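Local atomic coordinates of microcin B17-processing protein McbC (Escherichia coli str. K-12 substr. MG1655, PDB entry 6GRH), a protein that acts as an FMN-dependent oxidoreductase of the nitroreductase family and is needed to process the inactive microcin B17 precursor into the active peptide. Residues A33-F38 / G237-Y242; S85-C90 / S179-K184; Q168-S173 / A244-L249; P185-V190 / Q260-V265. One frame throughout, in Å; residues are numbered along the deposited sequence.

Contact 1 of 4, residues A33-F38 / G237-Y242; sequences ASLPEF and GYTDSY
Thr239 takes the backbone N-H of Ser34 on its hydroxyl: N of Ser34 lies 2.8 Å from OG1 of Thr239, with 151° at the hydrogen. A chi1 of -58° sets OG1 anti to the carbonyl carbon of Thr239 and beside its own backbone N, and turns the methyl the other way, where CG2 approaches CA of Ala33 at 4.1 Å. Beside this bond a water accepts the N-H of Thr239, its oxygen 3.0 Å from N of Thr239 and 3.3 Å from O of Ser34. The apolar part is small. CD2 of Leu35 comes to 3.8 Å from CD2 on the ring of Tyr242, the two side chains crossing at about a right angle, and the same methyl lies 3.8 Å from OG1 of Thr239. OG of Ser34 approaches the carbonyl O of Gly237 at 3.7 Å, but its hydrogen-bond partner is N of Gly177. Thr239 sits at the N-cap position of helix 240-246, yet its hydroxyl makes no capping bond and accepts from the 33-38 loop.

Further out, Tyr242 OH is hydrogen-bonded to NE of Arg172, whose NH1 forms a salt bridge with Glu37, so Arg172 of helix 167-175 contacts both segments. Asp240 accepts the N-H of Phe32 and forms salt bridges with Arg205 and Arg208 of the second McbC subunit. The contact thus fastens the loop between helix 17-27 and strand 42-43 to the turn joining strand 231-235 to helix 240-246, with Gly237 against the flavin and the McbB chain packed on Phe38 and Ser241.

Contact 2 of 4, residues S85-C90 / S179-K184; sequences SGINFC and SERLGK. With FMN (flavin mononucleotide), chain O.
Phe89 and Gly183 form a single beta bridge where the short helix 179-182 ends. Three backbone hydrogen bonds make this join: Phe89 N to Leu182 O (2.9 Å), Lys184 N to Phe89 O (2.8 Å, nearly straight at 170°) and a more bent one from Asn88 N to Arg181 O (3.2 Å). N of Lys184 lies above the plane of the Phe89 carbonyl. Gly183 leaves the helix with a positive phi of 85°. Its bare CA lies 3.6 Å from O of Phe89, an approach at which a CB would clash with that oxygen.

Side-chain contacts flank the backbone pairing. CD1 of Phe89 meets CD1 of Leu182 at 4.0 Å, and the edge of the same ring faces the carbonyl O of Leu182. Ile87 lies against the charged group: its CD1 sits over the centre of one face of the Arg181 guanidinium, 3.5 Å from CZ.

The polar group turns to the flavin. The Arg181 side chain runs extended from CG to NE, and its NH1 (2.9 Å) and NH2 both donate to O2 of FMN, while NH1 also forms a salt bridge with Asp178. Ser85 holds the FMN phosphate through N and OG. Both segments therefore grip one cofactor, one at each end. A guanidinium forked onto O2 would be expected to draw electron density to the pyrimidine side of the isoalloxazine, and so probably to stabilise the reduced flavin, though Asp178 would offset part of the charge.

Contact 3 of 4, residues Q168-S173 / A244-L249; sequences QSLYRS and AKTMNL
Thr246 points its side chain at helix 167-175, and each of its atoms meets something there. CB lies 3.9 Å from OG of Ser173. OG1 stands 3.7 Å from CB of Ser173, while its hydrogen bond goes back up its own helix to the carbonyl O of Tyr242. The methyl branch is turned anti to the backbone N (chi1 of OG1 -59°), and CG2 is thereby placed among CD2 of Leu170 at 3.9 Å, OG of Ser173 at 4.0 Å and the carbonyl O of Ser169, also at 4.0 Å. Ser173 OG donates to the carbonyl O of Leu170 in its own helix at 3.0 Å, and lies 3.9 Å from OG1 of Thr246. One residue on, CG of Met247 touches CD2 of Leu170 at 4.2 Å.

A Schellman motif ends helix 240-246: Asn248 has positive phi, with bonds from Leu249 N to Ala244 O and from Asn248 N to Lys245 O. OD1 of Asn248 accepts a hydrogen bond from NE of Arg24 of the McbD chain. Leu170 and Met247 rest together on Cys134 of strand 129-135 and Val149 of strand 149-153, so both helices lie side by side on one face of the sheet.

Contact 4 of 4, residues P185-V190 / Q260-V265; sequences PHFALV and QFFGDV
Phe187 and Phe262 lie with their ring planes only 10° apart but slid past each other, the centroids 5.0 Å apart, so that the rings barely overlap. What covers the face of Phe187 is CB of Phe262, a CH-pi contact 3.6 Å from the ring centroid and offset toward the rim. A chi1 of 68° puts CG of Phe187 between its backbone N and carbonyl carbon. CE2 of its ring lies near CD1 of Phe262. The CE1 corner of the Phe262 ring meets Leu189, 3.7 Å from its CG. On the other face of the sheet CD1 of Phe261 meets both CG of Pro185 (3.6 Å) and CB of Ala188 (3.9 Å), each placed obliquely to the ring.

The two strands, 187-194 and 254-263, run antiparallel, neighbours in the nitroreductase-family sheet. Phe187 with Phe262 and Leu189 with Gln260 are hydrogen-bonded pairs, and Ala188 with Phe261 is a non-hydrogen-bonded one; beside it CA of Ala188 makes a CA-H...O contact of 3.1 Å with O of Gln260. Where the strand begins, His186 and Phe187 both face Phe262 in a classic beta bulge, each sending a weak N-H bond to its carbonyl O.

The edge of the His186 imidazole approaches CA of Gly263, with CE1 3.4 Å from OD2 of Asp264; NE2 is hydrogen-bonded to O of Asn93. Helices 97-108 and 204-227 cover the face with Phe187, Leu189 and Phe262, Leu103 touching both phenylalanines. On the opposite face Trp235 meets Phe261 edge-to-face, and the Phe261 side chain stops about 8 Å from the flavin.

Overall arrangement
From the N terminus, the 33-38 loop waits about two hundred residues for 237-242, so contact 1 closes a long loop within which contact 2 is nested. Contact 2 brings 85-90 to the end of helix 179-182 and is complete before contact 4 opens at 185-190; the two touch through Cys90 and Asp264. Contact 3 begins at 168-173, inside the loop of contact 2, closes at 244-249, and crosses contacts 1, 2 and 4. Contact 4 closes last, at 260-265. Contacts 1 and 3 share helix 240-246. Tyr171 reaches Gly183 and Pro185, joining contact 3 to contacts 2 and 4. Together they tie the N-terminal region, flavin-binding loop and helices to the antiparallel sheet.

Contact 1 of 4, residues A33-F38 / G237-Y242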
# COMPACT_ATOMS: atom_id res chain seq x y z
N ALA D 33 0.71 7.87 18.71
CA ALA D 33 1.43 8.84 19.53
C ALA D 33 0.48 9.26 20.63
O ALA D 33 -0.34 10.14 20.46
CB ALA D 33 1.85 10.03 18.69
N SER D 34 0.58 8.58 21.77
CA SER D 34 -0.34 8.74 22.87
C SER D 34 0.47 9.19 24.07
O SER D 34 1.11 8.39 24.73
CB SER D 34 -1.00 7.39 23.13
OG SER D 34 -1.78 7.46 24.31
N LEU D 35 0.48 10.48 24.34
CA LEU D 35 1.26 11.02 25.47
C LEU D 35 0.44 12.03 26.22
O LEU D 35 -0.37 12.70 25.60
CB LEU D 35 2.50 11.75 24.94
CG LEU D 35 3.59 10.97 24.22
CD1 LEU D 35 4.68 11.95 23.84
CD2 LEU D 35 4.18 9.90 25.14
N PRO D 36 0.67 12.19 27.53
CA PRO D 36 -0.07 13.24 28.27
C PRO D 36 0.07 14.63 27.66
O PRO D 36 -0.89 15.39 27.63
CB PRO D 36 0.56 13.21 29.68
CG PRO D 36 1.18 11.87 29.78
CD PRO D 36 1.63 11.49 28.40
N GLU D 37 1.26 14.96 27.16
CA GLU D 37 1.54 16.29 26.61
C GLU D 37 0.79 16.58 25.31
O GLU D 37 0.72 17.72 24.90
CB GLU D 37 3.04 16.50 26.38
CG GLU D 37 3.88 16.50 27.65
CD GLU D 37 4.33 15.11 28.11
OE1 GLU D 37 3.96 14.08 27.51
OE2 GLU D 37 5.08 15.04 29.09
N PHE D 38 0.24 15.56 24.65
CA PHE D 38 -0.58 15.77 23.45
C PHE D 38 -2.10 15.69 23.70
O PHE D 38 -2.86 15.61 22.73
CB PHE D 38 -0.22 14.74 22.37
CG PHE D 38 1.25 14.69 21.98
CD1 PHE D 38 2.09 15.78 22.09
CD2 PHE D 38 1.75 13.51 21.42
CE1 PHE D 38 3.42 15.69 21.71
CE2 PHE D 38 3.08 13.42 21.02
CZ PHE D 38 3.92 14.52 21.17
N GLY D 237 -3.59 1.88 24.54
CA GLY D 237 -3.36 3.33 24.59
C GLY D 237 -1.92 3.66 24.97
O GLY D 237 -1.68 4.22 26.03
N TYR D 238 -0.97 3.26 24.12
CA TYR D 238 0.44 3.57 24.35
C TYR D 238 1.07 4.00 23.03
O TYR D 238 0.52 3.73 21.93
CB TYR D 238 1.18 2.36 24.96
CG TYR D 238 1.19 1.15 24.08
CD1 TYR D 238 2.19 0.97 23.12
CD2 TYR D 238 0.16 0.22 24.13
CE1 TYR D 238 2.17 -0.12 22.27
CE2 TYR D 238 0.15 -0.87 23.32
CZ TYR D 238 1.16 -1.03 22.38
OH TYR D 238 1.14 -2.12 21.53
N THR D 239 2.24 4.60 23.15
CA THR D 239 3.02 5.04 22.02
C THR D 239 4.00 3.92 21.67
O THR D 239 4.95 3.68 22.40
CB THR D 239 3.78 6.33 22.36
OG1 THR D 239 2.83 7.33 22.74
CG2 THR D 239 4.61 6.80 21.16
N ASP D 240 3.73 3.23 20.57
CA ASP D 240 4.45 2.00 20.23
C ASP D 240 5.98 2.20 20.15
O ASP D 240 6.73 1.40 20.69
CB ASP D 240 3.94 1.38 18.92
CG ASP D 240 2.42 1.20 18.89
OD1 ASP D 240 1.68 2.22 18.99
OD2 ASP D 240 1.96 0.04 18.75
N SER D 241 6.42 3.25 19.49
CA SER D 241 7.84 3.45 19.26
C SER D 241 8.56 3.80 20.56
O SER D 241 9.72 3.43 20.77
CB SER D 241 8.06 4.52 18.21
OG SER D 241 7.54 5.74 18.66
N TYR D 242 7.85 4.48 21.44
CA TYR D 242 8.39 4.91 22.72
C TYR D 242 8.52 3.72 23.69
O TYR D 242 9.53 3.57 24.37
CB TYR D 242 7.47 5.99 23.28
CG TYR D 242 7.85 6.65 24.58
CD1 TYR D 242 9.16 6.78 25.00
CD2 TYR D 242 6.85 7.23 25.37
CE1 TYR D 242 9.48 7.45 26.18
CE2 TYR D 242 7.14 7.86 26.56
CZ TYR D 242 8.45 7.97 26.96
OH TYR D 242 8.70 8.64 28.13
O HOH W 1 3.33 6.11 25.46

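Contact 2 of 4, residues S85-C90 / S179-K184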
# COMPACT_ATOMS: atom_id res chain seq x y z
N SER D 85 -12.32 -5.86 34.08
CA SER D 85 -10.93 -5.46 33.88
C SER D 85 -10.57 -4.42 34.94
O SER D 85 -11.39 -3.56 35.23
CB SER D 85 -10.70 -4.90 32.48
OG SER D 85 -10.87 -5.91 31.48
N GLY D 86 -9.38 -4.53 35.53
CA GLY D 86 -8.96 -3.60 36.59
C GLY D 86 -8.74 -2.20 36.04
O GLY D 86 -8.38 -2.03 34.87
N ILE D 87 -8.97 -1.20 36.87
CA ILE D 87 -8.78 0.21 36.51
C ILE D 87 -8.59 0.93 37.83
O ILE D 87 -9.00 0.40 38.88
CB ILE D 87 -9.97 0.75 35.65
CG1 ILE D 87 -9.62 2.03 34.89
CG2 ILE D 87 -11.21 0.96 36.51
CD1 ILE D 87 -8.52 1.91 33.84
N ASN D 88 -7.98 2.11 37.79
CA ASN D 88 -7.58 2.83 39.00
C ASN D 88 -6.74 1.89 39.90
O ASN D 88 -7.04 1.72 41.08
CB ASN D 88 -8.78 3.38 39.80
CG ASN D 88 -9.70 4.30 39.00
OD1 ASN D 88 -9.37 4.79 37.91
ND2 ASN D 88 -10.87 4.57 39.55
N PHE D 89 -5.72 1.26 39.30
CA PHE D 89 -4.86 0.29 40.01
C PHE D 89 -4.16 0.98 41.19
O PHE D 89 -3.85 2.17 41.12
CB PHE D 89 -3.79 -0.32 39.10
CG PHE D 89 -4.29 -1.34 38.13
CD1 PHE D 89 -4.73 -0.96 36.85
CD2 PHE D 89 -4.30 -2.69 38.45
CE1 PHE D 89 -5.16 -1.91 35.92
CE2 PHE D 89 -4.74 -3.64 37.53
CZ PHE D 89 -5.16 -3.25 36.26
N CYS D 90 -3.92 0.23 42.26
CA CYS D 90 -3.29 0.75 43.46
C CYS D 90 -2.18 -0.20 43.88
O CYS D 90 -2.41 -1.41 43.98
CB CYS D 90 -4.34 0.86 44.57
SG CYS D 90 -3.63 1.25 46.18
N SER D 179 -2.91 7.85 31.86
CA SER D 179 -2.24 7.32 33.04
C SER D 179 -2.95 7.66 34.36
O SER D 179 -2.94 6.86 35.30
CB SER D 179 -0.79 7.78 33.08
OG SER D 179 -0.72 9.18 33.08
N GLU D 180 -3.58 8.83 34.45
CA GLU D 180 -4.33 9.15 35.66
C GLU D 180 -5.45 8.15 35.93
O GLU D 180 -5.63 7.71 37.05
CB GLU D 180 -4.89 10.57 35.63
CG GLU D 180 -5.25 11.09 37.02
CD GLU D 180 -6.02 12.39 37.01
OE1 GLU D 180 -5.98 13.12 35.99
OE2 GLU D 180 -6.68 12.70 38.04
N ARG D 181 -6.20 7.81 34.88
CA ARG D 181 -7.30 6.86 35.02
C ARG D 181 -6.77 5.44 35.30
O ARG D 181 -7.34 4.69 36.09
CB ARG D 181 -8.19 6.90 33.76
CG ARG D 181 -9.14 5.74 33.59
CD ARG D 181 -10.22 6.00 32.55
NE ARG D 181 -10.88 4.72 32.29
CZ ARG D 181 -10.42 3.77 31.50
NH1 ARG D 181 -9.28 3.92 30.82
NH2 ARG D 181 -11.09 2.62 31.40
N LEU D 182 -5.65 5.09 34.66
CA LEU D 182 -5.04 3.77 34.88
C LEU D 182 -4.63 3.52 36.31
O LEU D 182 -4.83 2.42 36.80
CB LEU D 182 -3.82 3.55 33.97
CG LEU D 182 -3.14 2.19 34.07
CD1 LEU D 182 -4.05 1.09 33.54
CD2 LEU D 182 -1.82 2.21 33.31
N GLY D 183 -4.06 4.53 36.95
CA GLY D 183 -3.58 4.43 38.32
C GLY D 183 -2.18 3.85 38.34
O GLY D 183 -1.36 4.19 37.47
N LYS D 184 -1.91 2.95 39.28
CA LYS D 184 -0.58 2.42 39.51
C LYS D 184 -0.59 0.89 39.56
O LYS D 184 -0.70 0.30 40.62
CB LYS D 184 0.01 3.04 40.76
CG LYS D 184 0.31 4.51 40.58
CD LYS D 184 1.20 5.05 41.68
CE LYS D 184 0.41 5.38 42.92
NZ LYS D 184 -0.35 6.66 42.75
N1 FMN O . -9.23 -0.41 28.15
C2 FMN O . -8.78 0.86 28.34
O2 FMN O . -9.23 1.48 29.32
N3 FMN O . -7.88 1.45 27.52
C4 FMN O . -7.35 0.81 26.45
O4 FMN O . -6.52 1.37 25.71
C4A FMN O . -7.80 -0.57 26.16
N5 FMN O . -7.34 -1.28 25.10
C5A FMN O . -7.76 -2.55 24.87
C6 FMN O . -7.25 -3.25 23.78
C7 FMN O . -7.66 -4.55 23.50
C7M FMN O . -7.09 -5.28 22.31
C8 FMN O . -8.64 -5.22 24.40
C8M FMN O . -9.08 -6.63 24.11
C9 FMN O . -9.16 -4.53 25.50
C9A FMN O . -8.76 -3.21 25.78
N10 FMN O . -9.26 -2.48 26.89
C10 FMN O . -8.79 -1.16 27.10
C1' FMN O . -10.23 -3.05 27.84
C2' FMN O . -11.63 -2.92 27.28
O2' FMN O . -12.02 -1.54 27.29
C3' FMN O . -12.58 -3.82 28.07
O3' FMN O . -12.25 -5.20 27.84
C4' FMN O . -14.05 -3.60 27.70
O4' FMN O . -14.42 -2.26 28.03
C5' FMN O . -15.01 -4.54 28.43
O5' FMN O . -14.84 -4.38 29.84
P FMN O . -14.44 -5.62 30.77
O1P FMN O . -13.10 -6.12 30.29
O2P FMN O . -14.36 -4.99 32.15
O3P FMN O . -15.60 -6.54 30.57
O HOH W 2 -1.59 -2.48 41.31

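Contact 3 of 4, residues Q168-S173 / A244-L249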
# COMPACT_ATOMS: atom_id res chain seq x y z
N GLN D 168 9.61 4.50 36.60
CA GLN D 168 8.85 5.68 36.12
C GLN D 168 8.87 5.87 34.59
O GLN D 168 7.84 6.19 33.99
CB GLN D 168 9.33 6.95 36.80
CG GLN D 168 9.13 6.95 38.32
CD GLN D 168 10.31 6.38 39.14
OE1 GLN D 168 11.29 5.84 38.59
NE2 GLN D 168 10.21 6.51 40.46
N SER D 169 10.03 5.67 33.97
CA SER D 169 10.14 5.74 32.49
C SER D 169 9.29 4.68 31.80
O SER D 169 8.64 4.95 30.80
CB SER D 169 11.58 5.55 32.02
OG SER D 169 12.42 6.54 32.56
N LEU D 170 9.33 3.46 32.33
CA LEU D 170 8.54 2.37 31.78
C LEU D 170 7.08 2.65 31.89
O LEU D 170 6.35 2.40 30.96
CB LEU D 170 8.79 1.04 32.49
CG LEU D 170 9.88 0.14 31.98
CD1 LEU D 170 10.04 -1.03 32.94
CD2 LEU D 170 9.58 -0.33 30.56
N TYR D 171 6.66 3.07 33.09
CA TYR D 171 5.26 3.42 33.34
C TYR D 171 4.78 4.52 32.39
O TYR D 171 3.71 4.40 31.79
CB TYR D 171 5.06 3.88 34.79
CG TYR D 171 3.66 4.35 35.07
CD1 TYR D 171 3.34 5.70 35.03
CD2 TYR D 171 2.64 3.43 35.31
CE1 TYR D 171 2.04 6.13 35.27
CE2 TYR D 171 1.35 3.87 35.56
CZ TYR D 171 1.06 5.21 35.54
OH TYR D 171 -0.23 5.63 35.75
N ARG D 172 5.57 5.57 32.25
CA ARG D 172 5.23 6.68 31.36
C ARG D 172 5.00 6.16 29.93
O ARG D 172 3.96 6.44 29.32
CB ARG D 172 6.31 7.76 31.40
CG ARG D 172 6.04 8.95 30.50
CD ARG D 172 7.12 10.02 30.63
NE ARG D 172 7.21 10.76 29.36
CZ ARG D 172 6.45 11.80 29.01
NH1 ARG D 172 5.51 12.30 29.83
NH2 ARG D 172 6.64 12.36 27.81
N SER D 173 5.94 5.37 29.42
CA SER D 173 5.84 4.84 28.05
C SER D 173 4.62 3.92 27.82
O SER D 173 3.93 4.00 26.79
CB SER D 173 7.15 4.17 27.61
OG SER D 173 7.28 2.84 28.13
N ALA D 244 8.86 0.60 22.62
CA ALA D 244 9.97 -0.16 22.03
C ALA D 244 11.35 0.39 22.44
O ALA D 244 12.21 -0.37 22.88
CB ALA D 244 9.84 -0.24 20.51
N LYS D 245 11.52 1.71 22.33
CA LYS D 245 12.79 2.37 22.64
C LYS D 245 13.15 2.17 24.13
O LYS D 245 14.31 1.84 24.46
CB LYS D 245 12.65 3.86 22.34
CG LYS D 245 13.84 4.77 22.69
CD LYS D 245 14.92 4.70 21.62
CE LYS D 245 16.12 5.59 22.00
NZ LYS D 245 16.61 6.36 20.82
N THR D 246 12.14 2.32 24.99
CA THR D 246 12.32 2.23 26.45
C THR D 246 12.74 0.83 26.88
O THR D 246 13.58 0.66 27.75
CB THR D 246 11.03 2.71 27.18
OG1 THR D 246 10.77 4.05 26.80
CG2 THR D 246 11.20 2.69 28.69
N MET D 247 12.19 -0.16 26.21
CA MET D 247 12.57 -1.57 26.37
C MET D 247 13.85 -2.01 25.60
O MET D 247 14.24 -3.18 25.68
CB MET D 247 11.39 -2.45 25.96
CG MET D 247 10.18 -2.29 26.88
SD MET D 247 8.73 -3.17 26.25
CE MET D 247 9.23 -4.85 26.51
N ASN D 248 14.47 -1.07 24.89
CA ASN D 248 15.62 -1.32 24.03
C ASN D 248 15.34 -2.36 22.93
O ASN D 248 16.24 -3.09 22.51
CB ASN D 248 16.86 -1.68 24.87
CG ASN D 248 17.40 -0.49 25.63
OD1 ASN D 248 17.51 0.60 25.08
ND2 ASN D 248 17.73 -0.69 26.88
N LEU D 249 14.12 -2.38 22.43
CA LEU D 249 13.79 -3.25 21.30
C LEU D 249 14.21 -2.57 19.99
O LEU D 249 14.08 -1.34 19.86
CB LEU D 249 12.30 -3.54 21.24
CG LEU D 249 11.62 -4.24 22.42
CD1 LEU D 249 10.15 -4.45 22.10
CD2 LEU D 249 12.27 -5.56 22.72

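Contact 4 of 4, residues P185-V190 / Q260-V265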
# COMPACT_ATOMS: atom_id res chain seq x y z
N PRO D 185 -0.50 0.25 38.38
CA PRO D 185 -0.31 -1.20 38.32
C PRO D 185 1.07 -1.62 38.85
O PRO D 185 2.01 -0.83 38.83
CB PRO D 185 -0.46 -1.53 36.83
CG PRO D 185 -0.69 -0.25 36.12
CD PRO D 185 -0.45 0.88 37.06
N HIS D 186 1.18 -2.87 39.31
CA HIS D 186 2.45 -3.43 39.76
C HIS D 186 3.38 -3.79 38.61
O HIS D 186 4.59 -3.60 38.70
CB HIS D 186 2.23 -4.67 40.63
CG HIS D 186 1.78 -4.36 42.03
ND1 HIS D 186 0.45 -4.27 42.39
CD2 HIS D 186 2.49 -4.12 43.15
CE1 HIS D 186 0.36 -4.01 43.68
NE2 HIS D 186 1.59 -3.90 44.17
N PHE D 187 2.82 -4.35 37.55
CA PHE D 187 3.63 -4.76 36.42
C PHE D 187 2.79 -4.83 35.16
O PHE D 187 1.57 -4.71 35.22
CB PHE D 187 4.33 -6.11 36.71
CG PHE D 187 3.42 -7.30 36.82
CD1 PHE D 187 2.79 -7.62 38.01
CD2 PHE D 187 3.26 -8.17 35.74
CE1 PHE D 187 1.98 -8.76 38.13
CE2 PHE D 187 2.44 -9.29 35.84
CZ PHE D 187 1.81 -9.59 37.05
N ALA D 188 3.48 -4.97 34.02
CA ALA D 188 2.82 -5.20 32.74
C ALA D 188 3.45 -6.35 32.01
O ALA D 188 4.60 -6.67 32.21
CB ALA D 188 2.89 -3.95 31.88
N LEU D 189 2.66 -6.98 31.15
CA LEU D 189 3.20 -7.84 30.11
C LEU D 189 3.08 -7.08 28.80
O LEU D 189 2.06 -6.41 28.55
CB LEU D 189 2.49 -9.19 30.05
CG LEU D 189 2.64 -10.06 31.30
CD1 LEU D 189 1.84 -11.34 31.09
CD2 LEU D 189 4.10 -10.35 31.63
N VAL D 190 4.12 -7.15 27.98
CA VAL D 190 4.13 -6.57 26.65
C VAL D 190 4.36 -7.69 25.62
O VAL D 190 5.35 -8.42 25.69
CB VAL D 190 5.22 -5.49 26.51
CG1 VAL D 190 5.12 -4.81 25.15
CG2 VAL D 190 5.11 -4.45 27.60
N GLN D 260 -0.48 -5.35 28.68
CA GLN D 260 -1.45 -5.89 29.64
C GLN D 260 -0.98 -5.57 31.03
O GLN D 260 0.08 -6.04 31.46
CB GLN D 260 -1.63 -7.39 29.46
CG GLN D 260 -2.79 -7.99 30.25
CD GLN D 260 -3.01 -9.45 29.92
OE1 GLN D 260 -2.12 -10.12 29.38
NE2 GLN D 260 -4.19 -9.98 30.29
N PHE D 261 -1.76 -4.76 31.73
CA PHE D 261 -1.41 -4.31 33.08
C PHE D 261 -1.97 -5.27 34.12
O PHE D 261 -3.04 -5.84 33.91
CB PHE D 261 -1.98 -2.91 33.33
CG PHE D 261 -1.28 -1.84 32.56
CD1 PHE D 261 0.04 -1.51 32.86
CD2 PHE D 261 -1.92 -1.16 31.54
CE1 PHE D 261 0.69 -0.52 32.16
CE2 PHE D 261 -1.27 -0.16 30.84
CZ PHE D 261 0.05 0.15 31.14
N PHE D 262 -1.23 -5.44 35.22
CA PHE D 262 -1.64 -6.32 36.31
C PHE D 262 -1.42 -5.64 37.63
O PHE D 262 -0.45 -4.88 37.81
CB PHE D 262 -0.83 -7.62 36.32
CG PHE D 262 -1.05 -8.46 35.11
CD1 PHE D 262 -0.31 -8.25 33.95
CD2 PHE D 262 -2.04 -9.45 35.11
CE1 PHE D 262 -0.51 -9.02 32.83
CE2 PHE D 262 -2.25 -10.22 33.98
CZ PHE D 262 -1.49 -10.01 32.84
N GLY D 263 -2.30 -5.95 38.58
CA GLY D 263 -2.22 -5.37 39.89
C GLY D 263 -3.43 -5.57 40.78
O GLY D 263 -4.20 -6.52 40.59
N ASP D 264 -3.55 -4.67 41.76
CA ASP D 264 -4.67 -4.65 42.72
C ASP D 264 -5.57 -3.43 42.46
O ASP D 264 -5.11 -2.41 41.93
CB ASP D 264 -4.16 -4.58 44.15
CG ASP D 264 -3.16 -5.68 44.49
OD1 ASP D 264 -3.31 -6.81 43.95
OD2 ASP D 264 -2.23 -5.41 45.29
N VAL D 265 -6.84 -3.56 42.84
CA VAL D 265 -7.78 -2.45 42.82
C VAL D 265 -8.43 -2.39 44.21
O VAL D 265 -9.17 -3.31 44.56
CB VAL D 265 -8.85 -2.65 41.72
CG1 VAL D 265 -9.93 -1.57 41.80
CG2 VAL D 265 -8.21 -2.65 40.33